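Local coordinates for protein filamentous hemagglutinin (Bordetella pertussis, PDB 1RWR) that probably acts as an adhesin exported by two-partner secretion, its amino-terminal TPS domain folding as a right-handed parallel beta-helix, at residues 219-230 / 243-254. Sequence-based numbering, arbitrary orientation.
Sequences GTAAGAMYGKHI and QLGSLSSPSAIT
I230 packs against S248 and I253 on the buried side of this contact, between two successive coils of the parallel beta-helix. Its CD1 lies 3.4 Å from S248 O, because CG1 stands beside the backbone N (chi1 -59°) with the chain extended beyond it; I230 CB packs on I253 CG1. M225 lies side by side with L247, M225 CB 3.8 Å from L247 CD2, both pointing into the core, where Q243 OE1 accepts G245 N. The backbones of 225-227 and 246-248 form a parallel ladder, with M225 N donating to S246 O (2.9 Å) and S248 N to M225 O. After the corner, pairing resumes with I230 N to A252 O (2.9 Å). At the corner S249 OG lies 2.7 Å from K228 O and 2.9 Å from G227 O, and accepts S251 N, forming an ST turn.

The outward side is looser. Y226 brings its ring edge to S248 O (CD1, 3.4 Å), H229 sets its edge against A252 CB, and a water bridges A221 O and S246 N. On one flank, L169 of strand 166-169 touches M225 and Q243, I184 of strand 183-188 meets M225, and D183 OD1 is hydrogen-bonded to H229 ND1; beyond 243-254, strand 261-268 continues the stack, touching L247 and I253.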
ATOM      1  N   GLY A 219      10.816   4.114  10.221  1.00 14.32           N
ATOM      2  CA  GLY A 219       9.972   3.335  11.111  1.00 15.06           C
ATOM      3  C   GLY A 219      10.463   3.445  12.546  1.00 15.37           C
ATOM      4  O   GLY A 219      11.635   3.306  12.807  1.00 16.01           O
ATOM      5  N   THR A 220       9.557   3.702  13.463  1.00 15.83           N
ATOM      6  CA  THR A 220       9.842   3.691  14.903  1.00 16.43           C
ATOM      7  C   THR A 220       9.666   2.301  15.474  1.00 16.31           C
ATOM      8  O   THR A 220       9.257   1.395  14.792  1.00 16.37           O
ATOM      9  CB  THR A 220       8.879   4.641  15.638  1.00 15.85           C
ATOM     10  OG1 THR A 220       7.537   4.187  15.496  1.00 16.63           O
ATOM     11  CG2 THR A 220       8.834   6.034  15.019  1.00 17.00           C
ATOM     12  N   ALA A 221       9.909   2.160  16.773  1.00 16.37           N
ATOM     13  CA  ALA A 221       9.693   0.884  17.433  1.00 16.68           C
ATOM     14  C   ALA A 221       8.279   0.371  17.225  1.00 16.24           C
ATOM     15  O   ALA A 221       8.088  -0.828  17.190  1.00 17.19           O
ATOM     16  CB  ALA A 221      10.000   0.995  18.929  1.00 18.33           C
ATOM     17  N   ALA A 222       7.306   1.274  17.077  1.00 14.99           N
ATOM     18  CA  ALA A 222       5.910   0.888  16.872  1.00 15.48           C
ATOM     19  C   ALA A 222       5.658   0.283  15.473  1.00 15.04           C
ATOM     20  O   ALA A 222       4.652  -0.382  15.272  1.00 15.72           O
ATOM     21  CB  ALA A 222       4.988   2.057  17.089  1.00 15.82           C
ATOM     22  N   GLY A 223       6.569   0.533  14.541  1.00 14.91           N
ATOM     23  CA  GLY A 223       6.408   0.116  13.148  1.00 13.97           C
ATOM     24  C   GLY A 223       6.904  -1.299  12.877  1.00 14.16           C
ATOM     25  O   GLY A 223       7.481  -1.549  11.819  1.00 14.03           O
ATOM     26  N   ALA A 224       6.663  -2.227  13.795  1.00 13.10           N
ATOM     27  CA  ALA A 224       7.057  -3.621  13.597  1.00 13.21           C
ATOM     28  C   ALA A 224       6.311  -4.211  12.398  1.00 13.24           C
ATOM     29  O   ALA A 224       5.180  -3.836  12.132  1.00 13.08           O
ATOM     30  CB  ALA A 224       6.766  -4.443  14.833  1.00 14.85           C
ATOM     31  N   MET A 225       6.969  -5.110  11.673  1.00 12.28           N
ATOM     32  CA  MET A 225       6.374  -5.742  10.495  1.00 12.53           C
ATOM     33  C   MET A 225       6.522  -7.250  10.533  1.00 12.09           C
ATOM     34  O   MET A 225       7.570  -7.774  10.951  1.00 12.07           O
ATOM     35  CB  MET A 225       7.010  -5.206   9.230  1.00 12.92           C
ATOM     36  CG  MET A 225       6.967  -3.718   9.102  1.00 15.96           C
ATOM     37  SD  MET A 225       7.749  -3.163   7.533  1.00 19.91           S
ATOM     38  CE  MET A 225       9.120  -2.809   7.958  1.00 25.71           C
ATOM     39  N   TYR A 226       5.471  -7.930  10.072  1.00 12.17           N
ATOM     40  CA  TYR A 226       5.442  -9.384   9.956  1.00 12.03           C
ATOM     41  C   TYR A 226       4.833  -9.724   8.596  1.00 12.24           C
ATOM     42  O   TYR A 226       3.668  -9.448   8.340  1.00 12.12           O
ATOM     43  CB  TYR A 226       4.684  -9.949  11.126  1.00 12.81           C
ATOM     44  CG  TYR A 226       4.453 -11.450  11.124  1.00 14.29           C
ATOM     45  CD1 TYR A 226       5.521 -12.329  11.011  1.00 16.72           C
ATOM     46  CD2 TYR A 226       3.182 -11.984  11.282  1.00 17.78           C
ATOM     47  CE1 TYR A 226       5.327 -13.713  11.006  1.00 20.24           C
ATOM     48  CE2 TYR A 226       2.979 -13.379  11.272  1.00 19.69           C
ATOM     49  CZ  TYR A 226       4.081 -14.222  11.138  1.00 20.45           C
ATOM     50  OH  TYR A 226       3.975 -15.596  11.152  1.00 22.46           O
ATOM     51  N   GLY A 227       5.646 -10.290   7.705  1.00 13.13           N
ATOM     52  CA  GLY A 227       5.223 -10.565   6.349  1.00 13.22           C
ATOM     53  C   GLY A 227       5.944 -11.761   5.771  1.00 13.47           C
ATOM     54  O   GLY A 227       7.020 -12.146   6.245  1.00 13.74           O
ATOM     55  N   LYS A 228       5.320 -12.389   4.778  1.00 14.07           N
ATOM     56  CA  LYS A 228       5.839 -13.616   4.171  1.00 14.47           C
ATOM     57  C   LYS A 228       7.219 -13.376   3.577  1.00 13.95           C
ATOM     58  O   LYS A 228       8.146 -14.133   3.803  1.00 13.72           O
ATOM     59  CB  LYS A 228       4.829 -14.161   3.125  1.00 14.88           C
ATOM     60  CG  LYS A 228       5.252 -15.440   2.452  1.00 18.96           C
ATOM     61  CD  LYS A 228       4.102 -16.079   1.714  1.00 23.00           C
ATOM     62  CE  LYS A 228       3.709 -15.291   0.496  1.00 26.43           C
ATOM     63  NZ  LYS A 228       2.466 -15.873  -0.060  1.00 29.89           N
ATOM     64  N   HIS A 229       7.329 -12.317   2.795  1.00 13.86           N
ATOM     65  CA  HIS A 229       8.559 -11.677   2.436  1.00 13.97           C
ATOM     66  C   HIS A 229       8.355 -10.209   2.752  1.00 13.82           C
ATOM     67  O   HIS A 229       7.266  -9.672   2.508  1.00 15.17           O
ATOM     68  CB  HIS A 229       8.866 -11.796   0.939  1.00 14.64           C
ATOM     69  CG  HIS A 229       8.824 -13.200   0.424  1.00 16.09           C
ATOM     70  ND1 HIS A 229       7.654 -13.790   0.005  1.00 18.43           N
ATOM     71  CD2 HIS A 229       9.799 -14.132   0.255  1.00 18.41           C
ATOM     72  CE1 HIS A 229       7.902 -15.031  -0.388  1.00 19.65           C
ATOM     73  NE2 HIS A 229       9.191 -15.271  -0.227  1.00 18.84           N
ATOM     74  N   ILE A 230       9.385  -9.574   3.269  1.00 12.99           N
ATOM     75  CA  ILE A 230       9.402  -8.125   3.529  1.00 12.76           C
ATOM     76  C   ILE A 230      10.497  -7.498   2.674  1.00 12.48           C
ATOM     77  O   ILE A 230      11.657  -7.966   2.667  1.00 12.34           O
ATOM     78  CB  ILE A 230       9.682  -7.837   5.012  1.00 12.55           C
ATOM     79  CG1 ILE A 230       8.629  -8.473   5.914  1.00 13.98           C
ATOM     80  CG2 ILE A 230       9.727  -6.322   5.282  1.00 12.59           C
ATOM     81  CD1 ILE A 230       8.955  -8.340   7.376  1.00 14.98           C
ATOM     82  N   GLN A 243      14.578   1.723  10.161  1.00 16.32           N
ATOM     83  CA  GLN A 243      13.458   0.900  10.579  1.00 16.19           C
ATOM     84  C   GLN A 243      13.830   0.253  11.886  1.00 16.47           C
ATOM     85  O   GLN A 243      14.491  -0.800  11.899  1.00 17.27           O
ATOM     86  CB  GLN A 243      13.132  -0.149   9.508  1.00 16.70           C
ATOM     87  CG  GLN A 243      12.013  -1.210   9.853  1.00 16.88           C
ATOM     88  CD  GLN A 243      10.693  -0.702  10.514  1.00 20.36           C
ATOM     89  OE1 GLN A 243      10.708   0.036  11.490  1.00 22.50           O
ATOM     90  NE2 GLN A 243       9.558  -1.174  10.020  1.00 20.30           N
ATOM     91  N   LEU A 244      13.417   0.906  12.976  1.00 15.54           N
ATOM     92  CA  LEU A 244      13.688   0.423  14.322  1.00 16.70           C
ATOM     93  C   LEU A 244      12.646  -0.575  14.815  1.00 15.25           C
ATOM     94  O   LEU A 244      12.901  -1.285  15.805  1.00 16.38           O
ATOM     95  CB  LEU A 244      13.762   1.589  15.288  1.00 18.10           C
ATOM     96  CG  LEU A 244      14.702   2.733  14.923  1.00 21.14           C
ATOM     97  CD1 LEU A 244      14.694   3.776  16.019  1.00 24.96           C
ATOM     98  CD2 LEU A 244      16.079   2.200  14.682  1.00 22.48           C
ATOM     99  N   GLY A 245      11.488  -0.616  14.160  1.00 15.14           N
ATOM    100  CA  GLY A 245      10.471  -1.649  14.379  1.00 14.66           C
ATOM    101  C   GLY A 245      10.987  -3.036  14.005  1.00 13.62           C
ATOM    102  O   GLY A 245      11.623  -3.171  12.973  1.00 14.25           O
ATOM    103  N   SER A 246      10.754  -4.048  14.836  1.00 13.24           N
ATOM    104  CA  SER A 246      11.251  -5.400  14.591  1.00 13.79           C
ATOM    105  C   SER A 246      10.670  -5.927  13.298  1.00 12.71           C
ATOM    106  O   SER A 246       9.512  -5.682  13.024  1.00 12.44           O
ATOM    107  CB  SER A 246      10.817  -6.324  15.719  1.00 15.45           C
ATOM    108  OG  SER A 246      11.529  -5.932  16.872  1.00 22.31           O
ATOM    109  N   LEU A 247      11.483  -6.634  12.516  1.00 11.91           N
ATOM    110  CA  LEU A 247      11.046  -7.244  11.279  1.00 12.23           C
ATOM    111  C   LEU A 247      11.061  -8.742  11.491  1.00 12.15           C
ATOM    112  O   LEU A 247      12.077  -9.293  11.960  1.00 12.54           O
ATOM    113  CB  LEU A 247      12.008  -6.865  10.167  1.00 11.56           C
ATOM    114  CG  LEU A 247      12.131  -5.366   9.920  1.00 13.33           C
ATOM    115  CD1 LEU A 247      13.068  -5.142   8.740  1.00 15.69           C
ATOM    116  CD2 LEU A 247      10.804  -4.725   9.579  1.00 15.68           C
ATOM    117  N   SER A 248       9.998  -9.401  11.062  1.00 12.11           N
ATOM    118  CA  SER A 248       9.888 -10.844  11.203  1.00 13.23           C
ATOM    119  C   SER A 248       9.312 -11.421   9.948  1.00 12.79           C
ATOM    120  O   SER A 248       8.276 -10.961   9.503  1.00 13.92           O
ATOM    121  CB  SER A 248       9.004 -11.152  12.430  1.00 13.66           C
ATOM    122  OG  SER A 248       8.953 -12.553  12.679  1.00 16.14           O
ATOM    123  N   SER A 249       9.932 -12.462   9.384  1.00 12.42           N
ATOM    124  CA  SER A 249       9.438 -13.061   8.140  1.00 12.47           C
ATOM    125  C   SER A 249       9.780 -14.548   8.021  1.00 13.21           C
ATOM    126  O   SER A 249      10.921 -14.945   8.313  1.00 13.10           O
ATOM    127  CB  SER A 249      10.060 -12.356   6.937  1.00 12.93           C
ATOM    128  OG  SER A 249       9.733 -13.067   5.769  1.00 13.13           O
ATOM    129  N   PRO A 250       8.836 -15.385   7.598  1.00 13.80           N
ATOM    130  CA  PRO A 250       9.199 -16.783   7.347  1.00 14.94           C
ATOM    131  C   PRO A 250      10.233 -16.961   6.256  1.00 15.17           C
ATOM    132  O   PRO A 250      10.962 -17.943   6.304  1.00 16.38           O
ATOM    133  CB  PRO A 250       7.894 -17.427   6.952  1.00 15.85           C
ATOM    134  CG  PRO A 250       7.049 -16.366   6.561  1.00 17.29           C
ATOM    135  CD  PRO A 250       7.386 -15.178   7.465  1.00 14.54           C
ATOM    136  N   SER A 251      10.274 -16.088   5.254  1.00 15.33           N
ATOM    137  CA  SER A 251      10.988 -16.434   4.021  1.00 16.09           C
ATOM    138  C   SER A 251      12.028 -15.451   3.497  1.00 16.18           C
ATOM    139  O   SER A 251      12.954 -15.864   2.819  1.00 16.94           O
ATOM    140  CB  SER A 251       9.971 -16.710   2.917  1.00 17.01           C
ATOM    141  OG  SER A 251       9.168 -17.824   3.262  1.00 17.84           O
ATOM    142  N   ALA A 252      11.893 -14.156   3.772  1.00 15.44           N
ATOM    143  CA  ALA A 252      12.918 -13.203   3.336  1.00 14.73           C
ATOM    144  C   ALA A 252      12.696 -11.819   3.892  1.00 14.18           C
ATOM    145  O   ALA A 252      11.571 -11.346   3.953  1.00 13.03           O
ATOM    146  CB  ALA A 252      12.981 -13.076   1.804  1.00 15.15           C
ATOM    147  N   ILE A 253      13.807 -11.157   4.183  1.00 14.05           N
ATOM    148  CA  ILE A 253      13.838  -9.716   4.412  1.00 14.62           C
ATOM    149  C   ILE A 253      14.914  -9.149   3.513  1.00 13.81           C
ATOM    150  O   ILE A 253      16.096  -9.577   3.557  1.00 13.84           O
ATOM    151  CB  ILE A 253      14.113  -9.398   5.902  1.00 14.75           C
ATOM    152  CG1 ILE A 253      12.952  -9.836   6.793  1.00 15.01           C
ATOM    153  CG2 ILE A 253      14.408  -7.909   6.122  1.00 16.22           C
ATOM    154  CD1 ILE A 253      13.281  -9.844   8.285  1.00 15.25           C
ATOM    155  N   THR A 254      14.522  -8.205   2.699  1.00 13.55           N
ATOM    156  CA  THR A 254      15.430  -7.546   1.772  1.00 14.15           C
ATOM    157  C   THR A 254      15.309  -6.046   1.938  1.00 14.83           C
ATOM    158  O   THR A 254      14.203  -5.495   1.868  1.00 14.58           O
ATOM    159  CB  THR A 254      15.072  -7.927   0.346  1.00 15.50           C
ATOM    160  OG1 THR A 254      15.000  -9.360   0.238  1.00 17.22           O
ATOM    161  CG2 THR A 254      16.131  -7.465  -0.653  1.00 18.31           C
TER
HETATM  162  O   HOH W   1       9.500  -3.180  17.421  1.00 16.81           O
HETATM  163  O   HOH W   2      12.280  -9.998   0.552  1.00 20.07           O